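Local coordinates for protein internalin (Listeria monocytogenes serotype 4b, PDB 4FMZ) that probably takes part in bacterial adhesion to host cells and their invasion, through a curved leucine-rich-repeat domain that presents a surface for binding partners, at residues L65-Y70 with L87-N92; T79-L84 with I103-N108; L294-L299 with L318-I323. All coordinates share one frame; numbering follows the deposited sequence.

Contact 1: L65-Y70 with L87-N92; sequences LTNLEY and LVKLTN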
loop_
_atom_site.group_PDB
_atom_site.type_symbol
_atom_site.label_atom_id
_atom_site.label_comp_id
_atom_site.label_asym_id
_atom_site.label_seq_id
_atom_site.Cartn_x
_atom_site.Cartn_y
_atom_site.Cartn_z
ATOM N N LEU A 65 -5.022 -29.313 -9.326
ATOM C CA LEU A 65 -4.076 -28.482 -10.062
ATOM C C LEU A 65 -2.756 -28.462 -9.283
ATOM O O LEU A 65 -2.311 -27.413 -8.827
ATOM C CB LEU A 65 -4.674 -27.066 -10.254
ATOM C CG LEU A 65 -5.572 -26.850 -11.484
ATOM C CD1 LEU A 65 -6.782 -27.786 -11.496
ATOM C CD2 LEU A 65 -6.052 -25.438 -11.548
ATOM N N THR A 66 -2.133 -29.646 -9.123
ATOM C CA THR A 66 -0.928 -29.836 -8.322
ATOM C C THR A 66 0.280 -29.045 -8.830
ATOM O O THR A 66 1.148 -28.747 -8.010
ATOM C CB THR A 66 -0.606 -31.312 -8.172
ATOM O OG1 THR A 66 -0.544 -31.914 -9.465
ATOM C CG2 THR A 66 -1.616 -32.031 -7.297
ATOM N N ASN A 67 0.316 -28.632 -10.119
ATOM C CA ASN A 67 1.446 -27.853 -10.628
ATOM C C ASN A 67 1.166 -26.351 -10.672
ATOM O O ASN A 67 1.963 -25.598 -11.232
ATOM C CB ASN A 67 1.853 -28.357 -11.996
ATOM C CG ASN A 67 2.581 -29.669 -11.919
ATOM O OD1 ASN A 67 3.451 -29.893 -11.076
ATOM N ND2 ASN A 67 2.191 -30.584 -12.774
ATOM N N LEU A 68 0.050 -25.913 -10.078
ATOM C CA LEU A 68 -0.347 -24.503 -10.047
ATOM C C LEU A 68 0.656 -23.687 -9.254
ATOM O O LEU A 68 0.984 -24.039 -8.116
ATOM C CB LEU A 68 -1.754 -24.354 -9.450
ATOM C CG LEU A 68 -2.490 -23.041 -9.660
ATOM C CD1 LEU A 68 -2.837 -22.816 -11.141
ATOM C CD2 LEU A 68 -3.753 -23.023 -8.834
ATOM N N GLU A 69 1.152 -22.609 -9.878
ATOM C CA GLU A 69 2.132 -21.689 -9.296
ATOM C C GLU A 69 1.534 -20.305 -9.110
ATOM O O GLU A 69 1.916 -19.580 -8.197
ATOM C CB GLU A 69 3.355 -21.565 -10.215
ATOM C CG GLU A 69 4.193 -22.824 -10.387
ATOM C CD GLU A 69 5.299 -22.683 -11.420
ATOM O OE1 GLU A 69 5.687 -21.535 -11.740
ATOM O OE2 GLU A 69 5.790 -23.726 -11.905
ATOM N N TYR A 70 0.621 -19.927 -10.011
ATOM C CA TYR A 70 0.005 -18.611 -10.042
ATOM C C TYR A 70 -1.514 -18.762 -10.071
ATOM O O TYR A 70 -2.067 -19.395 -10.966
ATOM C CB TYR A 70 0.542 -17.852 -11.271
ATOM C CG TYR A 70 0.046 -16.441 -11.500
ATOM C CD1 TYR A 70 -1.260 -16.201 -11.920
ATOM C CD2 TYR A 70 0.927 -15.362 -11.468
ATOM C CE1 TYR A 70 -1.698 -14.915 -12.227
ATOM C CE2 TYR A 70 0.500 -14.070 -11.775
ATOM C CZ TYR A 70 -0.818 -13.849 -12.135
ATOM O OH TYR A 70 -1.241 -12.585 -12.452
ATOM N N LEU A 87 -1.555 -27.204 -2.272
ATOM C CA LEU A 87 -0.997 -26.650 -3.515
ATOM C C LEU A 87 0.319 -25.931 -3.184
ATOM O O LEU A 87 0.462 -24.719 -3.351
ATOM C CB LEU A 87 -2.024 -25.742 -4.225
ATOM C CG LEU A 87 -3.309 -26.465 -4.681
ATOM C CD1 LEU A 87 -4.258 -25.513 -5.401
ATOM C CD2 LEU A 87 -2.983 -27.686 -5.568
ATOM N N VAL A 88 1.297 -26.722 -2.739
ATOM C CA VAL A 88 2.579 -26.250 -2.211
ATOM C C VAL A 88 3.500 -25.627 -3.280
ATOM O O VAL A 88 4.479 -25.002 -2.891
ATOM C CB VAL A 88 3.308 -27.352 -1.395
ATOM C CG1 VAL A 88 2.480 -27.745 -0.164
ATOM C CG2 VAL A 88 3.640 -28.573 -2.264
ATOM N N LYS A 89 3.189 -25.742 -4.595
ATOM C CA LYS A 89 4.013 -25.084 -5.628
ATOM C C LYS A 89 3.567 -23.619 -5.866
ATOM O O LYS A 89 4.185 -22.908 -6.666
ATOM C CB LYS A 89 3.973 -25.863 -6.942
ATOM C CG LYS A 89 4.783 -27.150 -6.922
ATOM C CD LYS A 89 4.830 -27.738 -8.338
ATOM C CE LYS A 89 5.679 -28.968 -8.471
ATOM N NZ LYS A 89 5.859 -29.336 -9.896
ATOM N N LEU A 90 2.498 -23.171 -5.182
ATOM C CA LEU A 90 2.014 -21.792 -5.312
ATOM C C LEU A 90 3.072 -20.777 -4.863
ATOM O O LEU A 90 3.627 -20.887 -3.756
ATOM C CB LEU A 90 0.713 -21.556 -4.513
ATOM C CG LEU A 90 -0.579 -22.052 -5.152
ATOM C CD1 LEU A 90 -1.721 -21.956 -4.153
ATOM C CD2 LEU A 90 -0.910 -21.286 -6.439
ATOM N N THR A 91 3.356 -19.811 -5.752
ATOM C CA THR A 91 4.290 -18.713 -5.513
ATOM C C THR A 91 3.515 -17.390 -5.502
ATOM O O THR A 91 3.886 -16.485 -4.758
ATOM C CB THR A 91 5.430 -18.692 -6.547
ATOM O OG1 THR A 91 4.889 -18.503 -7.855
ATOM C CG2 THR A 91 6.313 -19.941 -6.491
ATOM N N ASN A 92 2.454 -17.279 -6.337
ATOM C CA ASN A 92 1.614 -16.082 -6.456
ATOM C C ASN A 92 0.159 -16.428 -6.196
ATOM O O ASN A 92 -0.424 -17.234 -6.924
ATOM C CB ASN A 92 1.769 -15.424 -7.838
ATOM C CG ASN A 92 3.193 -15.072 -8.204
ATOM O OD1 ASN A 92 4.094 -15.918 -8.242
ATOM N ND2 ASN A 92 3.426 -13.812 -8.507
HETATM O O HOH W 1 0.711 -26.290 -6.404
#
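Two type I beta turns, L65 to L68 and L87 to L90, lie stacked, and just beyond them E69 and T91 bond as the two segments run in parallel to the bridge of Y70 with N92. E69 O accepts from two backbone N-H groups, T91 N at 2.8 Å and N92 N at 3.0 Å. Further back, a water fills the step between the turns, donating to T66 O and L68 O and accepting from K89 N.

The side chain of K89 runs extended past T66 O, parallel to N67, and its NZ bonds to N67 OD1 at 2.7 Å, tilted from the amide plane; N67 ND2 is held separately by E44 O. On the inward side the leucines layer: L68 CG, anti to the backbone N (chi1 -164°), sits 4.0 Å from L90 CD2, while the CD2 methyl of L87 presses to 3.3 Å from L65 O. At the other end N92 CB meets Y70 CD2 at 3.7 Å, with the amide turned 27° from the ring plane. N92 OD1 accepts from T91 OG1 and N92 ND2 bonds to Y94 OH; the Y70 ring also stacks edge-to-face with Y94 and makes a cation-pi contact with K48. Two consecutive turns feeding short parallel strands, leucines inward and polar or aromatic groups on the concave face, are the hallmark of a leucine-rich-repeat solenoid.

Contact 2: T79-L84 with I103-N108; sequences TDISPL and ISALQN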
loop_
_atom_site.group_PDB
_atom_site.type_symbol
_atom_site.label_atom_id
_atom_site.label_comp_id
_atom_site.label_asym_id
_atom_site.label_seq_id
_atom_site.Cartn_x
_atom_site.Cartn_y
_atom_site.Cartn_z
ATOM N N THR A 79 -15.307 -18.148 0.563
ATOM C CA THR A 79 -15.261 -18.134 2.028
ATOM C C THR A 79 -14.258 -19.178 2.514
ATOM O O THR A 79 -13.400 -18.857 3.318
ATOM C CB THR A 79 -16.644 -18.366 2.662
ATOM O OG1 THR A 79 -17.219 -19.556 2.140
ATOM C CG2 THR A 79 -17.591 -17.201 2.460
ATOM N N ASP A 80 -14.360 -20.416 2.016
ATOM C CA ASP A 80 -13.520 -21.547 2.401
ATOM C C ASP A 80 -12.390 -21.780 1.388
ATOM O O ASP A 80 -12.651 -22.120 0.232
ATOM C CB ASP A 80 -14.403 -22.810 2.534
ATOM C CG ASP A 80 -13.719 -24.047 3.079
ATOM O OD1 ASP A 80 -12.536 -23.955 3.453
ATOM O OD2 ASP A 80 -14.380 -25.107 3.151
ATOM N N ILE A 81 -11.139 -21.646 1.842
ATOM C CA ILE A 81 -9.974 -21.858 0.979
ATOM C C ILE A 81 -9.236 -23.173 1.320
ATOM O O ILE A 81 -8.121 -23.355 0.823
ATOM C CB ILE A 81 -8.997 -20.637 0.950
ATOM C CG1 ILE A 81 -8.594 -20.171 2.357
ATOM C CG2 ILE A 81 -9.589 -19.481 0.126
ATOM C CD1 ILE A 81 -7.235 -19.520 2.423
ATOM N N SER A 82 -9.865 -24.102 2.118
ATOM C CA SER A 82 -9.248 -25.386 2.482
ATOM C C SER A 82 -8.770 -26.189 1.237
ATOM O O SER A 82 -7.704 -26.783 1.325
ATOM C CB SER A 82 -10.175 -26.240 3.345
ATOM O OG SER A 82 -11.451 -26.425 2.757
ATOM N N PRO A 83 -9.445 -26.182 0.036
ATOM C CA PRO A 83 -8.890 -26.952 -1.108
ATOM C C PRO A 83 -7.505 -26.472 -1.592
ATOM O O PRO A 83 -6.877 -27.184 -2.372
ATOM C CB PRO A 83 -9.946 -26.761 -2.212
ATOM C CG PRO A 83 -11.189 -26.443 -1.481
ATOM C CD PRO A 83 -10.735 -25.574 -0.352
ATOM N N LEU A 84 -7.013 -25.293 -1.123
ATOM C CA LEU A 84 -5.680 -24.802 -1.499
ATOM C C LEU A 84 -4.560 -25.433 -0.669
ATOM O O LEU A 84 -3.392 -25.298 -1.041
ATOM C CB LEU A 84 -5.570 -23.262 -1.319
ATOM C CG LEU A 84 -6.363 -22.350 -2.244
ATOM C CD1 LEU A 84 -6.044 -20.891 -1.971
ATOM C CD2 LEU A 84 -6.101 -22.669 -3.700
ATOM N N ILE A 103 -7.613 -18.325 7.272
ATOM C CA ILE A 103 -6.537 -18.568 6.300
ATOM C C ILE A 103 -5.618 -19.731 6.726
ATOM O O ILE A 103 -4.487 -19.815 6.232
ATOM C CB ILE A 103 -5.725 -17.297 5.945
ATOM C CG1 ILE A 103 -5.133 -16.589 7.205
ATOM C CG2 ILE A 103 -6.555 -16.359 5.078
ATOM C CD1 ILE A 103 -3.995 -15.659 6.894
ATOM N N SER A 104 -6.129 -20.665 7.569
ATOM C CA SER A 104 -5.401 -21.868 8.022
ATOM C C SER A 104 -4.780 -22.639 6.860
ATOM O O SER A 104 -3.651 -23.100 6.971
ATOM C CB SER A 104 -6.325 -22.810 8.796
ATOM O OG SER A 104 -6.737 -22.243 10.029
ATOM N N ALA A 105 -5.503 -22.729 5.735
ATOM C CA ALA A 105 -5.092 -23.465 4.536
ATOM C C ALA A 105 -3.813 -22.931 3.879
ATOM O O ALA A 105 -3.232 -23.634 3.060
ATOM C CB ALA A 105 -6.215 -23.447 3.526
ATOM N N LEU A 106 -3.350 -21.722 4.242
ATOM C CA LEU A 106 -2.129 -21.184 3.640
ATOM C C LEU A 106 -0.861 -21.614 4.386
ATOM O O LEU A 106 0.248 -21.364 3.890
ATOM C CB LEU A 106 -2.189 -19.650 3.605
ATOM C CG LEU A 106 -3.417 -19.006 2.946
ATOM C CD1 LEU A 106 -3.297 -17.491 2.945
ATOM C CD2 LEU A 106 -3.622 -19.521 1.528
ATOM N N GLN A 107 -1.013 -22.241 5.570
ATOM C CA GLN A 107 0.109 -22.563 6.459
ATOM C C GLN A 107 1.238 -23.395 5.818
ATOM O O GLN A 107 2.382 -23.136 6.155
ATOM C CB GLN A 107 -0.354 -23.205 7.775
ATOM C CG GLN A 107 -0.945 -24.610 7.688
ATOM C CD GLN A 107 -1.960 -24.894 8.777
ATOM O OE1 GLN A 107 -1.858 -24.425 9.910
ATOM N NE2 GLN A 107 -2.970 -25.682 8.455
ATOM N N ASN A 108 0.955 -24.333 4.896
ATOM C CA ASN A 108 2.022 -25.150 4.291
ATOM C C ASN A 108 2.509 -24.578 2.940
ATOM O O ASN A 108 3.382 -25.173 2.300
ATOM C CB ASN A 108 1.561 -26.601 4.102
ATOM C CG ASN A 108 1.170 -27.331 5.372
ATOM O OD1 ASN A 108 1.568 -26.971 6.484
ATOM N ND2 ASN A 108 0.386 -28.395 5.230
#
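A105 CB lies over one face of the I81-S82 peptide, 3.3 Å from I81 O, while L84 N donates to the same oxygen from beyond the other face. At the D80 carboxylate, by contrast, the approach is from a single face: S82 N reaches D80 OD1 at 3.0 Å from above the carboxylate plane, closing an Asx turn that leads into the 3-10 segment 82-84.

No hydrogen bond crosses between the segments, so the join is apolar. I81 and A105 share most of the buried surface. In I81, CG1 stands between the backbone N and the carbonyl carbon (chi1 52°), directing I81 CD1 to 3.7 Å from L106 CD2, the two side chains crossing at about a right angle. These are successive 3-10 turns on the convex side of the leucine-rich-repeat solenoid, packed one on the next. The same I81 CD1 also touches I103 CG2 at 4.2 Å and the A105 methyl, and I81 also rests against I100. Behind it L84 and L106 both reach in to L93, in the strand 92-94 on the concave side, and L84 CD1 comes within 4.5 Å of L106 CD2.

Contact 3: L294-L299 with L318-I323; sequences LNNNQL and LSQNHI. With EDO (1,2-ethanediol), chain G; EDO (1,2-ethanediol), chain H.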
loop_
_atom_site.group_PDB
_atom_site.type_symbol
_atom_site.label_atom_id
_atom_site.label_comp_id
_atom_site.label_asym_id
_atom_site.label_seq_id
_atom_site.Cartn_x
_atom_site.Cartn_y
_atom_site.Cartn_z
ATOM N N LEU A 294 -0.114 25.030 0.334
ATOM C CA LEU A 294 0.048 25.870 1.516
ATOM C C LEU A 294 -1.280 26.452 2.013
ATOM O O LEU A 294 -1.270 27.323 2.877
ATOM C CB LEU A 294 1.046 27.010 1.222
ATOM C CG LEU A 294 2.534 26.655 1.371
ATOM C CD1 LEU A 294 3.398 27.703 0.707
ATOM C CD2 LEU A 294 2.931 26.529 2.832
ATOM N N ASN A 295 -2.417 25.966 1.483
ATOM C CA ASN A 295 -3.769 26.384 1.879
ATOM C C ASN A 295 -3.986 26.106 3.371
ATOM O O ASN A 295 -3.370 25.186 3.907
ATOM C CB ASN A 295 -4.826 25.617 1.049
ATOM C CG ASN A 295 -4.641 24.118 1.129
ATOM O OD1 ASN A 295 -3.704 23.554 0.543
ATOM N ND2 ASN A 295 -5.432 23.469 1.974
ATOM N N ASN A 296 -4.869 26.884 4.029
ATOM C CA ASN A 296 -5.235 26.696 5.444
ATOM C C ASN A 296 -4.013 26.710 6.381
ATOM O O ASN A 296 -3.776 25.791 7.169
ATOM C CB ASN A 296 -6.065 25.415 5.610
ATOM C CG ASN A 296 -7.353 25.512 4.841
ATOM O OD1 ASN A 296 -7.433 25.099 3.692
ATOM N ND2 ASN A 296 -8.345 26.182 5.399
ATOM N N ASN A 297 -3.238 27.777 6.259
ATOM C CA ASN A 297 -2.070 28.036 7.092
ATOM C C ASN A 297 -2.219 29.456 7.616
ATOM O O ASN A 297 -3.338 29.963 7.616
ATOM C CB ASN A 297 -0.768 27.781 6.312
ATOM C CG ASN A 297 -0.373 26.339 6.386
ATOM O OD1 ASN A 297 0.007 25.858 7.451
ATOM N ND2 ASN A 297 -0.514 25.599 5.281
ATOM N N GLN A 298 -1.135 30.099 8.045
ATOM C CA GLN A 298 -1.213 31.439 8.613
ATOM C C GLN A 298 -0.292 32.411 7.844
ATOM O O GLN A 298 0.337 33.291 8.442
ATOM C CB GLN A 298 -0.870 31.381 10.117
ATOM C CG GLN A 298 -1.867 30.514 10.907
ATOM C CD GLN A 298 -1.611 30.433 12.386
ATOM O OE1 GLN A 298 -1.136 31.382 13.016
ATOM N NE2 GLN A 298 -2.031 29.333 12.989
ATOM N N LEU A 299 -0.275 32.285 6.508
ATOM C CA LEU A 299 0.554 33.128 5.637
ATOM C C LEU A 299 -0.110 34.466 5.319
ATOM O O LEU A 299 -1.334 34.565 5.310
ATOM C CB LEU A 299 0.898 32.405 4.325
ATOM C CG LEU A 299 1.601 31.041 4.435
ATOM C CD1 LEU A 299 1.655 30.378 3.084
ATOM C CD2 LEU A 299 3.022 31.172 5.028
ATOM N N LEU A 318 -3.156 28.091 -2.028
ATOM C CA LEU A 318 -2.927 29.118 -1.013
ATOM C C LEU A 318 -4.209 29.609 -0.364
ATOM O O LEU A 318 -4.135 30.535 0.431
ATOM C CB LEU A 318 -2.203 30.329 -1.632
ATOM C CG LEU A 318 -0.717 30.202 -1.902
ATOM C CD1 LEU A 318 -0.241 31.342 -2.741
ATOM C CD2 LEU A 318 0.082 30.126 -0.608
ATOM N N SER A 319 -5.376 29.025 -0.686
ATOM C CA SER A 319 -6.638 29.533 -0.130
ATOM C C SER A 319 -6.684 29.452 1.397
ATOM O O SER A 319 -6.019 28.622 1.997
ATOM C CB SER A 319 -7.835 28.800 -0.725
ATOM O OG SER A 319 -7.952 27.465 -0.266
ATOM N N GLN A 320 -7.451 30.365 2.010
ATOM C CA GLN A 320 -7.731 30.448 3.445
ATOM C C GLN A 320 -6.464 30.575 4.330
ATOM O O GLN A 320 -6.255 29.844 5.309
ATOM C CB GLN A 320 -8.645 29.303 3.907
ATOM C CG GLN A 320 -10.017 29.353 3.188
ATOM C CD GLN A 320 -11.102 28.570 3.883
ATOM O OE1 GLN A 320 -10.882 27.476 4.403
ATOM N NE2 GLN A 320 -12.329 29.070 3.817
ATOM N N ASN A 321 -5.651 31.564 3.971
ATOM C CA ASN A 321 -4.521 32.097 4.733
ATOM C C ASN A 321 -4.991 33.510 5.117
ATOM O O ASN A 321 -6.196 33.678 5.331
ATOM C CB ASN A 321 -3.237 32.086 3.883
ATOM C CG ASN A 321 -2.564 30.744 3.860
ATOM O OD1 ASN A 321 -1.888 30.367 4.806
ATOM N ND2 ASN A 321 -2.715 30.004 2.776
ATOM N N HIS A 322 -4.129 34.538 5.059
ATOM C CA HIS A 322 -4.514 35.956 5.291
ATOM C C HIS A 322 -3.949 36.816 4.141
ATOM O O HIS A 322 -3.439 37.907 4.384
ATOM C CB HIS A 322 -3.996 36.479 6.669
ATOM C CG HIS A 322 -4.211 35.534 7.799
ATOM N ND1 HIS A 322 -5.482 35.237 8.261
ATOM C CD2 HIS A 322 -3.309 34.816 8.507
ATOM C CE1 HIS A 322 -5.315 34.334 9.215
ATOM N NE2 HIS A 322 -4.027 34.062 9.410
ATOM N N ILE A 323 -3.998 36.307 2.898
ATOM C CA ILE A 323 -3.402 37.000 1.749
ATOM C C ILE A 323 -4.434 37.867 1.057
ATOM O O ILE A 323 -5.529 37.389 0.749
ATOM C CB ILE A 323 -2.759 35.979 0.773
ATOM C CG1 ILE A 323 -1.747 35.081 1.507
ATOM C CG2 ILE A 323 -2.115 36.655 -0.454
ATOM C CD1 ILE A 323 -1.691 33.639 0.912
HETATM C C1 EDO G . -4.660 33.185 -1.624
HETATM O O1 EDO G . -5.031 32.895 -0.280
HETATM C C2 EDO G . -5.455 34.416 -2.075
HETATM O O2 EDO G . -6.828 34.165 -1.812
HETATM C C1 EDO H . -5.216 19.445 3.564
HETATM O O1 EDO H . -5.371 20.843 3.365
HETATM C C2 EDO H . -3.851 18.995 2.999
HETATM O O2 EDO H . -3.683 19.596 1.729
HETATM O O HOH W 2 -7.383 28.562 7.315
HETATM O O HOH W 3 -2.731 33.841 11.864
#
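N321 reaches across to L294 and L299 with both ends of its amide, a rung of the asparagine ladder that runs through leucine-rich repeats of the LxxLxLxxNxL type. Its CG lies anti to the carbonyl carbon, beside the backbone N (chi1 -82°), which carries the amide in between the two segments. N321 ND2 donates to L294 O at 3.0 Å, a nearly straight bond that meets the carbonyl from above its plane; N321 OD1 takes L299 N at 3.0 Å and, weakly, N297 N. The second hydrogen of N321 ND2 goes to L318 O of its own segment, and with both acceptors in the amide plane the rotation of the amide is fixed.

N297 is the preceding rung. Its ND2 approaches L294 O from the face opposite to N321 ND2, so that oxygen is gripped from both sides, and it repeats the pattern one turn back, with ND2 also on V272 O and OD1 on I277 N. Backbone bonds flank the ladder: N296 N to S319 O at 2.9 Å, and H322 N to L299 O at 2.8 Å. Outside, N296 and Q320 lie side by side with their amide planes nearly perpendicular (82°), and N296 ND2 donates to Q320 OE1 at 3.0 Å. Beneath the rungs L318 CD2 packs against L294 CB and L299 CD1, and I307 of the helix 304-308 touches both L294 and L318.

Further out, D339 accepts from L318 N on OD1 and from S319 OG on OD2. An ethanediol, probably from the crystallisation liquor, donates its O1 to L318 O at 2.6 Å, and the same O1 lies 3.6 Å from I323 CD1.

From the N terminus the chain first passes 65-70 and then 79-84; contact 1 closes its loop at 87-92, and contact 2 closes at 103-108. The segments therefore alternate, and the two loops cross, each tying one turn of the solenoid to the next. Contact 1 joins the approaches to strands 70-72 and 92-94, contact 2 the convex-side turns, and the two meet where V88 CG1 packs on N108 O. Contact 3 comes much later, in series: it closes the loop from 294-299 through the helix 304-308 to 318-323 near the C-terminal end, its centre about 56 Å from that of contact 1.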